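Local coordinates for protein lysine cyclodeaminase (Streptomyces pristinaespiralis, PDB 5YU3) that catalyses the NAD-dependent cyclodeamination of L-lysine, with loss of ammonia, and also recognises L-ornithine and L-2,4-diaminobutyric acid, at residues G234-L237 against V238-E242; R176-F179 against A180-A184; A255-P258 against E259-L262. All coordinates share one frame; numbering follows the deposited sequence.

Contact 1: G234-L237 against V238-E242. With NA (sodium ion), chain E; NAD (nicotinamide-adenine-dinucleotide), chain F.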
ATOM      1  N   GLY A 234     -10.122  -0.222 -20.053  1.00 16.58           N
ATOM      2  CA  GLY A 234     -10.895   0.360 -18.970  1.00 16.94           C
ATOM      3  C   GLY A 234     -11.065  -0.626 -17.829  1.00 19.98           C
ATOM      4  O   GLY A 234     -11.315  -1.807 -18.070  1.00 21.34           O
ATOM      5  N   ALA A 235     -10.889  -0.162 -16.593  1.00 17.35           N
ATOM      6  CA  ALA A 235     -10.865  -1.028 -15.416  1.00 19.87           C
ATOM      7  C   ALA A 235     -10.776  -0.161 -14.175  1.00 20.85           C
ATOM      8  O   ALA A 235      -9.872   0.672 -14.079  1.00 21.65           O
ATOM      9  CB  ALA A 235      -9.672  -1.995 -15.433  1.00 20.02           C
ATOM     10  N   ASP A 236     -11.706  -0.340 -13.239  1.00 19.05           N
ATOM     11  CA  ASP A 236     -11.650   0.373 -11.968  1.00 21.71           C
ATOM     12  C   ASP A 236     -12.547  -0.286 -10.925  1.00 22.63           C
ATOM     13  O   ASP A 236     -12.062  -1.049 -10.081  1.00 22.18           O
ATOM     14  CB  ASP A 236     -12.001   1.853 -12.169  1.00 19.75           C
ATOM     15  CG  ASP A 236     -13.238   2.068 -13.049  1.00 21.86           C
ATOM     16  OD1 ASP A 236     -13.089   2.638 -14.156  1.00 21.09           O
ATOM     17  OD2 ASP A 236     -14.357   1.711 -12.619  1.00 22.20           O
ATOM     18  N   LEU A 237     -13.844   0.001 -10.970  1.00 19.31           N
ATOM     19  CA  LEU A 237     -14.783  -0.525  -9.992  1.00 22.43           C
ATOM     20  C   LEU A 237     -15.336  -1.872 -10.435  1.00 23.60           C
ATOM     21  O   LEU A 237     -15.503  -2.140 -11.628  1.00 21.50           O
ATOM     22  CB  LEU A 237     -15.938   0.452  -9.777  1.00 21.72           C
ATOM     23  CG  LEU A 237     -15.556   1.847  -9.279  1.00 24.72           C
ATOM     24  CD1 LEU A 237     -16.701   2.828  -9.488  1.00 24.88           C
ATOM     25  CD2 LEU A 237     -15.168   1.792  -7.804  1.00 29.66           C
ATOM     26  N   VAL A 238     -15.615  -2.731  -9.454  1.00 25.29           N
ATOM     27  CA  VAL A 238     -16.370  -3.938  -9.750  1.00 20.38           C
ATOM     28  C   VAL A 238     -17.700  -3.529 -10.364  1.00 20.80           C
ATOM     29  O   VAL A 238     -18.362  -2.601  -9.882  1.00 20.99           O
ATOM     30  CB  VAL A 238     -16.554  -4.782  -8.478  1.00 26.00           C
ATOM     31  CG1 VAL A 238     -17.582  -5.881  -8.711  1.00 25.06           C
ATOM     32  CG2 VAL A 238     -15.222  -5.373  -8.045  1.00 24.80           C
ATOM     33  N   GLY A 239     -18.078  -4.195 -11.459  1.00 19.51           N
ATOM     34  CA  GLY A 239     -19.305  -3.894 -12.170  1.00 20.38           C
ATOM     35  C   GLY A 239     -19.130  -2.963 -13.356  1.00 22.90           C
ATOM     36  O   GLY A 239     -20.100  -2.721 -14.085  1.00 23.89           O
ATOM     37  N   LYS A 240     -17.933  -2.425 -13.554  1.00 20.28           N
ATOM     38  CA  LYS A 240     -17.621  -1.601 -14.716  1.00 19.15           C
ATOM     39  C   LYS A 240     -17.100  -2.510 -15.815  1.00 16.81           C
ATOM     40  O   LYS A 240     -16.126  -3.241 -15.607  1.00 17.84           O
ATOM     41  CB  LYS A 240     -16.581  -0.531 -14.371  1.00 19.50           C
ATOM     42  CG  LYS A 240     -16.160   0.342 -15.561  1.00 18.65           C
ATOM     43  CD  LYS A 240     -14.689   0.148 -15.925  1.00 20.57           C
ATOM     44  CE  LYS A 240     -14.246   1.157 -17.002  1.00 20.24           C
ATOM     45  NZ  LYS A 240     -14.374   2.578 -16.525  1.00 18.62           N
ATOM     46  N   THR A 241     -17.768  -2.488 -16.968  1.00 17.72           N
ATOM     47  CA  THR A 241     -17.305  -3.187 -18.155  1.00 15.32           C
ATOM     48  C   THR A 241     -17.474  -2.268 -19.354  1.00 16.73           C
ATOM     49  O   THR A 241     -18.198  -1.266 -19.301  1.00 17.50           O
ATOM     50  CB  THR A 241     -18.085  -4.487 -18.399  1.00 20.95           C
ATOM     51  OG1 THR A 241     -19.480  -4.176 -18.494  1.00 20.18           O
ATOM     52  CG2 THR A 241     -17.857  -5.494 -17.264  1.00 21.81           C
ATOM     53  N   GLU A 242     -16.811  -2.631 -20.451  1.00 17.19           N
ATOM     54  CA  GLU A 242     -16.846  -1.819 -21.658  1.00 17.66           C
ATOM     55  C   GLU A 242     -17.349  -2.552 -22.887  1.00 16.52           C
ATOM     56  O   GLU A 242     -17.816  -1.894 -23.823  1.00 19.91           O
ATOM     57  CB  GLU A 242     -15.444  -1.263 -21.966  1.00 13.37           C
ATOM     58  CG  GLU A 242     -14.956  -0.296 -20.893  1.00 19.17           C
ATOM     59  CD  GLU A 242     -13.579   0.267 -21.187  1.00 15.81           C
ATOM     60  OE1 GLU A 242     -12.687  -0.499 -21.616  1.00 16.98           O
ATOM     61  OE2 GLU A 242     -13.399   1.484 -20.977  1.00 17.23           O
TER
HETATM   62 NA    NA E 401     -10.362  -4.504 -18.854  1.00 17.26          NA
HETATM   63  PA  NAD F 402      -9.459   9.770 -18.500  1.00 17.23           P
HETATM   64  O1A NAD F 402     -10.442  10.390 -17.558  1.00 14.49           O
HETATM   65  O2A NAD F 402      -8.219  10.539 -18.913  1.00 17.31           O
HETATM   66  O5B NAD F 402     -10.228   9.425 -19.871  1.00 16.86           O
HETATM   67  C5B NAD F 402     -11.413   8.620 -19.843  1.00 15.14           C
HETATM   68  C4B NAD F 402     -12.285   9.100 -20.994  1.00 18.06           C
HETATM   69  O4B NAD F 402     -13.405   8.223 -21.133  1.00 17.93           O
HETATM   70  C3B NAD F 402     -12.867  10.491 -20.723  1.00 16.62           C
HETATM   71  O3B NAD F 402     -12.457  11.411 -21.758  1.00 19.53           O
HETATM   72  C2B NAD F 402     -14.371  10.269 -20.743  1.00 17.75           C
HETATM   73  O2B NAD F 402     -15.109  11.342 -21.321  1.00 20.57           O
HETATM   74  C1B NAD F 402     -14.486   9.025 -21.596  1.00 18.05           C
HETATM   75  N9A NAD F 402     -15.735   8.246 -21.467  1.00 17.83           N
HETATM   76  C8A NAD F 402     -16.482   8.025 -20.360  1.00 19.93           C
HETATM   77  N7A NAD F 402     -17.555   7.225 -20.663  1.00 17.46           N
HETATM   78  C5A NAD F 402     -17.475   6.936 -21.984  1.00 17.36           C
HETATM   79  C6A NAD F 402     -18.257   6.162 -22.967  1.00 17.08           C
HETATM   80  N6A NAD F 402     -19.376   5.497 -22.596  1.00 19.49           N
HETATM   81  N1A NAD F 402     -17.800   6.119 -24.239  1.00 18.69           N
HETATM   82  C2A NAD F 402     -16.691   6.762 -24.651  1.00 19.09           C
HETATM   83  N3A NAD F 402     -15.938   7.498 -23.818  1.00 17.27           N
HETATM   84  C4A NAD F 402     -16.276   7.610 -22.503  1.00 18.51           C
HETATM   85  O3  NAD F 402      -9.013   8.348 -17.851  1.00 15.95           O
HETATM   86  PN  NAD F 402      -7.848   7.374 -18.353  1.00 15.48           P
HETATM   87  O1N NAD F 402      -7.781   7.440 -19.862  1.00 15.26           O
HETATM   88  O2N NAD F 402      -6.615   7.655 -17.522  1.00 14.77           O
HETATM   89  O5D NAD F 402      -8.392   5.929 -17.885  1.00 15.95           O
HETATM   90  C5D NAD F 402      -9.447   5.291 -18.606  1.00 17.58           C
HETATM   91  C4D NAD F 402      -9.690   3.908 -18.001  1.00 13.84           C
HETATM   92  O4D NAD F 402      -8.493   3.132 -18.064  1.00 15.61           O
HETATM   93  C3D NAD F 402     -10.058   3.986 -16.530  1.00 17.91           C
HETATM   94  O3D NAD F 402     -11.033   2.959 -16.243  1.00 17.09           O
HETATM   95  C2D NAD F 402      -8.768   3.621 -15.830  1.00 15.50           C
HETATM   96  O2D NAD F 402      -8.967   3.153 -14.489  1.00 16.79           O
HETATM   97  C1D NAD F 402      -8.253   2.558 -16.778  1.00 16.39           C
HETATM   98  N1N NAD F 402      -6.837   2.237 -16.642  1.00 15.63           N
HETATM   99  C2N NAD F 402      -6.459   0.976 -16.892  1.00 16.08           C
HETATM  100  C3N NAD F 402      -5.130   0.593 -16.780  1.00 16.30           C
HETATM  101  C7N NAD F 402      -4.760  -0.821 -17.086  1.00 16.72           C
HETATM  102  O7N NAD F 402      -3.663  -1.244 -16.781  1.00 15.43           O
HETATM  103  N7N NAD F 402      -5.650  -1.584 -17.743  1.00 14.79           N
HETATM  104  C4N NAD F 402      -4.161   1.541 -16.441  1.00 17.82           C
HETATM  105  C5N NAD F 402      -4.584   2.850 -16.218  1.00 15.91           C
HETATM  106  C6N NAD F 402      -5.934   3.184 -16.333  1.00 16.73           C

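Contact 2: R176-F179 against A180-A184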
ATOM      1  N   ARG A 176     -13.018  14.440 -27.375  1.00 18.76           N
ATOM      2  CA  ARG A 176     -12.716  13.829 -28.662  1.00 21.42           C
ATOM      3  C   ARG A 176     -12.159  14.854 -29.644  1.00 19.99           C
ATOM      4  O   ARG A 176     -11.332  14.510 -30.492  1.00 22.41           O
ATOM      5  CB  ARG A 176     -13.962  13.138 -29.226  1.00 21.18           C
ATOM      6  CG  ARG A 176     -15.128  14.055 -29.541  1.00 24.56           C
ATOM      7  CD  ARG A 176     -16.362  13.233 -29.927  1.00 22.87           C
ATOM      8  NE  ARG A 176     -17.480  14.076 -30.352  1.00 24.52           N
ATOM      9  CZ  ARG A 176     -18.681  14.095 -29.781  1.00 27.53           C
ATOM     10  NH1 ARG A 176     -18.944  13.332 -28.725  1.00 25.15           N
ATOM     11  NH2 ARG A 176     -19.623  14.900 -30.265  1.00 26.56           N
ATOM     12  N   GLU A 177     -12.577  16.117 -29.532  1.00 23.79           N
ATOM     13  CA  GLU A 177     -12.082  17.132 -30.457  1.00 22.73           C
ATOM     14  C   GLU A 177     -10.648  17.543 -30.154  1.00 23.45           C
ATOM     15  O   GLU A 177      -9.926  17.949 -31.067  1.00 22.25           O
ATOM     16  CB  GLU A 177     -13.014  18.350 -30.448  1.00 26.80           C
ATOM     17  CG  GLU A 177     -14.260  18.116 -31.313  1.00 30.19           C
ATOM     18  CD  GLU A 177     -15.464  18.928 -30.871  1.00 41.44           C
ATOM     19  OE1 GLU A 177     -16.607  18.434 -31.026  1.00 43.19           O
ATOM     20  OE2 GLU A 177     -15.270  20.061 -30.380  1.00 43.11           O
ATOM     21  N   SER A 178     -10.205  17.418 -28.902  1.00 22.40           N
ATOM     22  CA  SER A 178      -8.829  17.756 -28.558  1.00 20.94           C
ATOM     23  C   SER A 178      -7.854  16.621 -28.820  1.00 21.46           C
ATOM     24  O   SER A 178      -6.638  16.826 -28.685  1.00 19.69           O
ATOM     25  CB  SER A 178      -8.732  18.164 -27.085  1.00 24.92           C
ATOM     26  OG  SER A 178      -8.907  17.033 -26.240  1.00 19.77           O
ATOM     27  N   PHE A 179      -8.343  15.428 -29.175  1.00 19.54           N
ATOM     28  CA  PHE A 179      -7.440  14.286 -29.237  1.00 19.70           C
ATOM     29  C   PHE A 179      -6.428  14.434 -30.367  1.00 22.32           C
ATOM     30  O   PHE A 179      -5.256  14.089 -30.195  1.00 18.10           O
ATOM     31  CB  PHE A 179      -8.212  12.970 -29.380  1.00 18.12           C
ATOM     32  CG  PHE A 179      -7.325  11.768 -29.322  1.00 16.00           C
ATOM     33  CD1 PHE A 179      -6.694  11.421 -28.126  1.00 15.13           C
ATOM     34  CD2 PHE A 179      -7.057  11.026 -30.466  1.00 18.11           C
ATOM     35  CE1 PHE A 179      -5.847  10.333 -28.070  1.00 15.31           C
ATOM     36  CE2 PHE A 179      -6.209   9.935 -30.423  1.00 17.97           C
ATOM     37  CZ  PHE A 179      -5.600   9.583 -29.212  1.00 17.40           C
ATOM     38  N   ALA A 180      -6.852  14.962 -31.521  1.00 19.30           N
ATOM     39  CA  ALA A 180      -5.931  15.070 -32.648  1.00 21.54           C
ATOM     40  C   ALA A 180      -4.680  15.867 -32.281  1.00 19.95           C
ATOM     41  O   ALA A 180      -3.568  15.490 -32.666  1.00 19.65           O
ATOM     42  CB  ALA A 180      -6.639  15.691 -33.856  1.00 25.60           C
ATOM     43  N   ARG A 181      -4.828  16.951 -31.513  1.00 21.28           N
ATOM     44  CA  ARG A 181      -3.642  17.718 -31.131  1.00 22.89           C
ATOM     45  C   ARG A 181      -2.744  16.922 -30.189  1.00 21.90           C
ATOM     46  O   ARG A 181      -1.515  16.977 -30.301  1.00 19.50           O
ATOM     47  CB  ARG A 181      -4.036  19.042 -30.480  1.00 24.91           C
ATOM     48  CG  ARG A 181      -2.832  19.925 -30.161  1.00 32.90           C
ATOM     49  CD  ARG A 181      -3.241  21.388 -30.004  1.00 43.62           C
ATOM     50  NE  ARG A 181      -2.098  22.289 -29.807  1.00 50.83           N
ATOM     51  CZ  ARG A 181      -1.362  22.353 -28.702  1.00 52.22           C
ATOM     52  NH1 ARG A 181      -1.647  21.574 -27.668  1.00 51.48           N
ATOM     53  NH2 ARG A 181      -0.346  23.206 -28.628  1.00 52.30           N
ATOM     54  N   ARG A 182      -3.334  16.197 -29.236  1.00 18.20           N
ATOM     55  CA  ARG A 182      -2.521  15.382 -28.330  1.00 18.09           C
ATOM     56  C   ARG A 182      -1.829  14.238 -29.063  1.00 17.00           C
ATOM     57  O   ARG A 182      -0.762  13.788 -28.636  1.00 20.20           O
ATOM     58  CB  ARG A 182      -3.397  14.835 -27.195  1.00 18.97           C
ATOM     59  CG  ARG A 182      -3.814  15.885 -26.176  1.00 19.93           C
ATOM     60  CD  ARG A 182      -4.696  15.280 -25.080  1.00 17.86           C
ATOM     61  NE  ARG A 182      -6.105  15.244 -25.479  1.00 18.83           N
ATOM     62  CZ  ARG A 182      -6.907  14.187 -25.341  1.00 18.24           C
ATOM     63  NH1 ARG A 182      -6.451  13.054 -24.811  1.00 17.44           N
ATOM     64  NH2 ARG A 182      -8.170  14.269 -25.736  1.00 17.91           N
ATOM     65  N   ALA A 183      -2.415  13.750 -30.157  1.00 17.20           N
ATOM     66  CA  ALA A 183      -1.893  12.613 -30.910  1.00 18.89           C
ATOM     67  C   ALA A 183      -0.951  13.005 -32.041  1.00 17.33           C
ATOM     68  O   ALA A 183      -0.321  12.122 -32.637  1.00 17.81           O
ATOM     69  CB  ALA A 183      -3.054  11.817 -31.516  1.00 20.99           C
ATOM     70  N   ALA A 184      -0.841  14.301 -32.342  1.00 18.83           N
ATOM     71  CA  ALA A 184      -0.195  14.744 -33.578  1.00 20.07           C
ATOM     72  C   ALA A 184       1.213  14.184 -33.734  1.00 18.64           C
ATOM     73  O   ALA A 184       1.615  13.793 -34.841  1.00 17.73           O
ATOM     74  CB  ALA A 184      -0.167  16.276 -33.621  1.00 19.39           C
TER
HETATM   75  O   HOH W   1      -9.540  14.878 -32.525  1.00 25.12           O
HETATM   76  O   HOH W   2      -7.261  18.448 -31.726  1.00 25.38           O
HETATM   77  O   HOH W   3      -6.231  18.153 -24.947  1.00 25.48           O

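Contact 3: A255-P258 against E259-L262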
ATOM      1  N   ALA A 255      -6.394 -12.674 -20.687  1.00 15.29           N
ATOM      2  CA  ALA A 255      -6.310 -11.685 -19.620  1.00 17.10           C
ATOM      3  C   ALA A 255      -4.859 -11.487 -19.209  1.00 13.39           C
ATOM      4  O   ALA A 255      -4.046 -12.408 -19.297  1.00 16.64           O
ATOM      5  CB  ALA A 255      -7.122 -12.119 -18.398  1.00 16.41           C
ATOM      6  N   ASP A 256      -4.536 -10.274 -18.748  1.00 13.98           N
ATOM      7  CA  ASP A 256      -3.196 -10.080 -18.206  1.00 15.42           C
ATOM      8  C   ASP A 256      -3.038 -10.807 -16.877  1.00 15.01           C
ATOM      9  O   ASP A 256      -1.957 -11.324 -16.571  1.00 16.67           O
ATOM     10  CB  ASP A 256      -2.851  -8.582 -18.080  1.00 16.20           C
ATOM     11  CG  ASP A 256      -3.821  -7.766 -17.213  1.00 16.83           C
ATOM     12  OD1 ASP A 256      -4.852  -8.255 -16.672  1.00 17.11           O
ATOM     13  OD2 ASP A 256      -3.541  -6.546 -17.095  1.00 16.59           O
ATOM     14  N   HIS A 257      -4.116 -10.921 -16.128  1.00 16.70           N
ATOM     15  CA  HIS A 257      -4.080 -11.450 -14.764  1.00 14.33           C
ATOM     16  C   HIS A 257      -5.436 -12.104 -14.570  1.00 16.16           C
ATOM     17  O   HIS A 257      -6.425 -11.417 -14.289  1.00 15.47           O
ATOM     18  CB  HIS A 257      -3.838 -10.330 -13.754  1.00 15.36           C
ATOM     19  CG  HIS A 257      -3.531 -10.797 -12.365  1.00 18.42           C
ATOM     20  ND1 HIS A 257      -4.387 -11.597 -11.636  1.00 19.83           N
ATOM     21  CD2 HIS A 257      -2.472 -10.544 -11.557  1.00 17.71           C
ATOM     22  CE1 HIS A 257      -3.862 -11.825 -10.443  1.00 21.60           C
ATOM     23  NE2 HIS A 257      -2.699 -11.199 -10.370  1.00 19.28           N
ATOM     24  N   PRO A 258      -5.541 -13.419 -14.789  1.00 15.96           N
ATOM     25  CA  PRO A 258      -6.877 -14.050 -14.803  1.00 16.84           C
ATOM     26  C   PRO A 258      -7.729 -13.763 -13.579  1.00 16.29           C
ATOM     27  O   PRO A 258      -8.901 -13.378 -13.716  1.00 16.39           O
ATOM     28  CB  PRO A 258      -6.537 -15.531 -14.943  1.00 18.58           C
ATOM     29  CG  PRO A 258      -5.112 -15.500 -15.681  1.00 18.03           C
ATOM     30  CD  PRO A 258      -4.505 -14.412 -15.260  1.00 18.35           C
ATOM     31  N   GLU A 259      -7.175 -13.937 -12.377  1.00 16.77           N
ATOM     32  CA  GLU A 259      -7.978 -13.729 -11.177  1.00 19.45           C
ATOM     33  C   GLU A 259      -8.451 -12.285 -11.080  1.00 17.82           C
ATOM     34  O   GLU A 259      -9.613 -12.022 -10.755  1.00 18.56           O
ATOM     35  CB  GLU A 259      -7.189 -14.123  -9.928  1.00 20.29           C
ATOM     36  CG  GLU A 259      -8.018 -14.048  -8.656  1.00 28.53           C
ATOM     37  CD  GLU A 259      -7.322 -14.647  -7.438  1.00 37.02           C
ATOM     38  OE1 GLU A 259      -6.079 -14.687  -7.413  1.00 34.55           O
ATOM     39  OE2 GLU A 259      -8.031 -15.075  -6.499  1.00 42.96           O
ATOM     40  N   GLN A 260      -7.567 -11.333 -11.375  1.00 16.80           N
ATOM     41  CA  GLN A 260      -7.964  -9.927 -11.348  1.00 16.10           C
ATOM     42  C   GLN A 260      -9.003  -9.610 -12.416  1.00 17.55           C
ATOM     43  O   GLN A 260      -9.924  -8.818 -12.182  1.00 17.97           O
ATOM     44  CB  GLN A 260      -6.735  -9.057 -11.557  1.00 18.68           C
ATOM     45  CG  GLN A 260      -6.793  -7.726 -10.889  1.00 27.69           C
ATOM     46  CD  GLN A 260      -5.406  -7.206 -10.663  1.00 30.19           C
ATOM     47  OE1 GLN A 260      -4.844  -7.351  -9.576  1.00 34.23           O
ATOM     48  NE2 GLN A 260      -4.816  -6.632 -11.707  1.00 22.27           N
ATOM     49  N   ALA A 261      -8.840 -10.188 -13.609  1.00 15.24           N
ATOM     50  CA  ALA A 261      -9.754  -9.902 -14.708  1.00 15.47           C
ATOM     51  C   ALA A 261     -11.145 -10.457 -14.428  1.00 17.12           C
ATOM     52  O   ALA A 261     -12.150  -9.843 -14.800  1.00 15.62           O
ATOM     53  CB  ALA A 261      -9.202 -10.483 -16.008  1.00 14.05           C
ATOM     54  N   LEU A 262     -11.224 -11.614 -13.766  1.00 16.23           N
ATOM     55  CA  LEU A 262     -12.531 -12.164 -13.428  1.00 17.75           C
ATOM     56  C   LEU A 262     -13.263 -11.270 -12.440  1.00 18.91           C
ATOM     57  O   LEU A 262     -14.500 -11.264 -12.405  1.00 19.70           O
ATOM     58  CB  LEU A 262     -12.366 -13.578 -12.866  1.00 16.82           C
ATOM     59  CG  LEU A 262     -12.111 -14.645 -13.937  1.00 17.59           C
ATOM     60  CD1 LEU A 262     -11.551 -15.915 -13.321  1.00 21.97           C
ATOM     61  CD2 LEU A 262     -13.416 -14.945 -14.692  1.00 19.90           C
TER

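Contact 1: G234-L237 against V238-E242
Leu237 and Lys240 close a type II beta turn, in which Lys240 N donates to Leu237 O at 3.1 Å. Gly239, at phi 96°, takes a position where a side chain would jam against the preceding carbonyl oxygen. The turn folds 238-242 back along 234-237, their end-to-end directions 154° apart, and Gly234 and Glu242 come within 6.9 Å between CA atoms. There Glu242 OE1 takes a weak bond from Gly234 N; the carboxylate is also bonded to Thr207 OG1 (through OE1) and Thr209 OG1 (through OE2). A CB on Gly234 would collide with Glu242 OE2. The Lys240 chain crosses the Asp236 side chain at about a right angle, and bends at chi2 and chi4 to lay CE 3.6 Å from Ala235 N and to bring NZ 2.7 Å from Asp236 OD1. This salt bridge meets the syn side of the carboxylate, 21° out of its plane; Thr209 O and Val211 O also hold NZ. The loop follows strand 229-232 of the Rossmann-type NAD domain and grips the ribose of the nicotinamide half: Ala235 N donates to O3D of NAD, Ala235 O accepts from O2D at 2.7 Å, and O3D donates to Asp236 OD1 at 2.9 Å. Lys240 NZ adds a weak bond to O3D. Gly234 O, turned the other way, binds the sodium ion at 3.0 Å, with Ala232, Asp300 and Ser301.

Contact 2: R176-F179 against A180-A184
Ser178 and Arg182 supply the polar side-chain bond of this helical turn: NH2 of Arg182 donates to Ser178 OG at 2.9 Å, with the hydroxyl at the edge of the guanidinium and nearly in its plane. A bend at chi3 (-85°) curls the arginine back over the preceding turn, where NH2 reaches Thr146 O and NH1, weakly, Gly147 O, in the glycine-rich loop of what is probably a Rossmann-type domain; Arg182 also packs against Asp336 of the second subunit. Water 3 weakly joins Ser178 OG and Arg182 NE. Among backbone bonds, Ala183 N donates to Phe179 O at 2.9 Å, while that from Arg182 N to Ser178 O is long and weak. Waters 1 and 2 bridge Arg176 O to Ala180 N and Glu177 O to Arg181 N, where helix 173-177 passes into helix 179-183. The Phe179 ring has two kinds of neighbour. Its chi1 of -175° sets it beside the carbonyl carbon, where Ala183 CB makes an apolar CH-pi contact over the face, 4.2 Å from the centroid of the Phe179 ring. Arg182 NH1 approaches the edge, 3.7 Å from Phe179 CD1, the planes 78° apart. Replacing Arg182 by an alanine removes the guanidinium and would probably leave Ser178 OG and Thr146 O without this donor and the Phe179 edge without its neighbour. Phe179 packs on Ala150 and Leu154 of helix 148-160 and on Val190 of strand 189-192.

Contact 3: A255-P258 against E259-L262
His257 ND1 accepts the backbone N-H of Gln260 at 3.2 Å, a nearly straight bond that leaves the donor 34° out of the imidazole plane. With CG anti to the backbone N (chi1 -169°), the ring turns alongside the first turn of the helix, where ND1 meets the amide. This is a side-chain N-cap: His257 stands immediately before the helix that starts at Pro258, and the far nitrogen of its ring, NE2, is hydrogen-bonded to Ser46 O, which fixes the ring at both nitrogens. Backbone bonds follow in the i to i+4 pattern, Ala261 N to His257 O at 2.8 Å and Leu262 N to Pro258 O at 2.9 Å. The tight, buried side continues with Gln260 CB, 3.5 Å from His257 ND1; the Gln260 amide lies over one face of the imidazole, the planes only 8° apart. That amide is held by Thr302 and Arg49, both residues of the proline pocket. On the strand side of the helix, Ala261 CB meets Ala255 CB at 3.6 Å, joining the helix to the end of strand 252-255. The stretch makes a strand-to-helix connection at an edge of the parallel sheet, and Asp256 in the connecting loop bonds through its carboxylate to Thr302 and Gly303. The other side is looser. Glu259 lies beside His257, pointing the same way, with Glu259 CB 4.1 Å from His257 CE1, and its extended chain ends in an exposed position. Leu262, partly exposed, rests CG 3.5 Å from Pro258 O.

How the contacts relate
Contacts 1 and 3 lie near the bound proline, their centres 13 Å apart and their nearest atoms about 7 Å apart. Both border its site: the proline touches Ala235 of contact 1, and the side chain of Gln260 of contact 3 is about 6 Å from it. They also share the sodium neighbourhood, for the side chain of Ala261 of contact 3 comes within about 7 Å of the ion bound in contact 1. Contact 2 stands apart, its centre 25 Å from that of contact 1 and 31 Å from that of contact 3, across the chain's centre from the latter. The side chain of its Arg182 is about 7 Å from NAD, the cofactor that contact 1 binds directly.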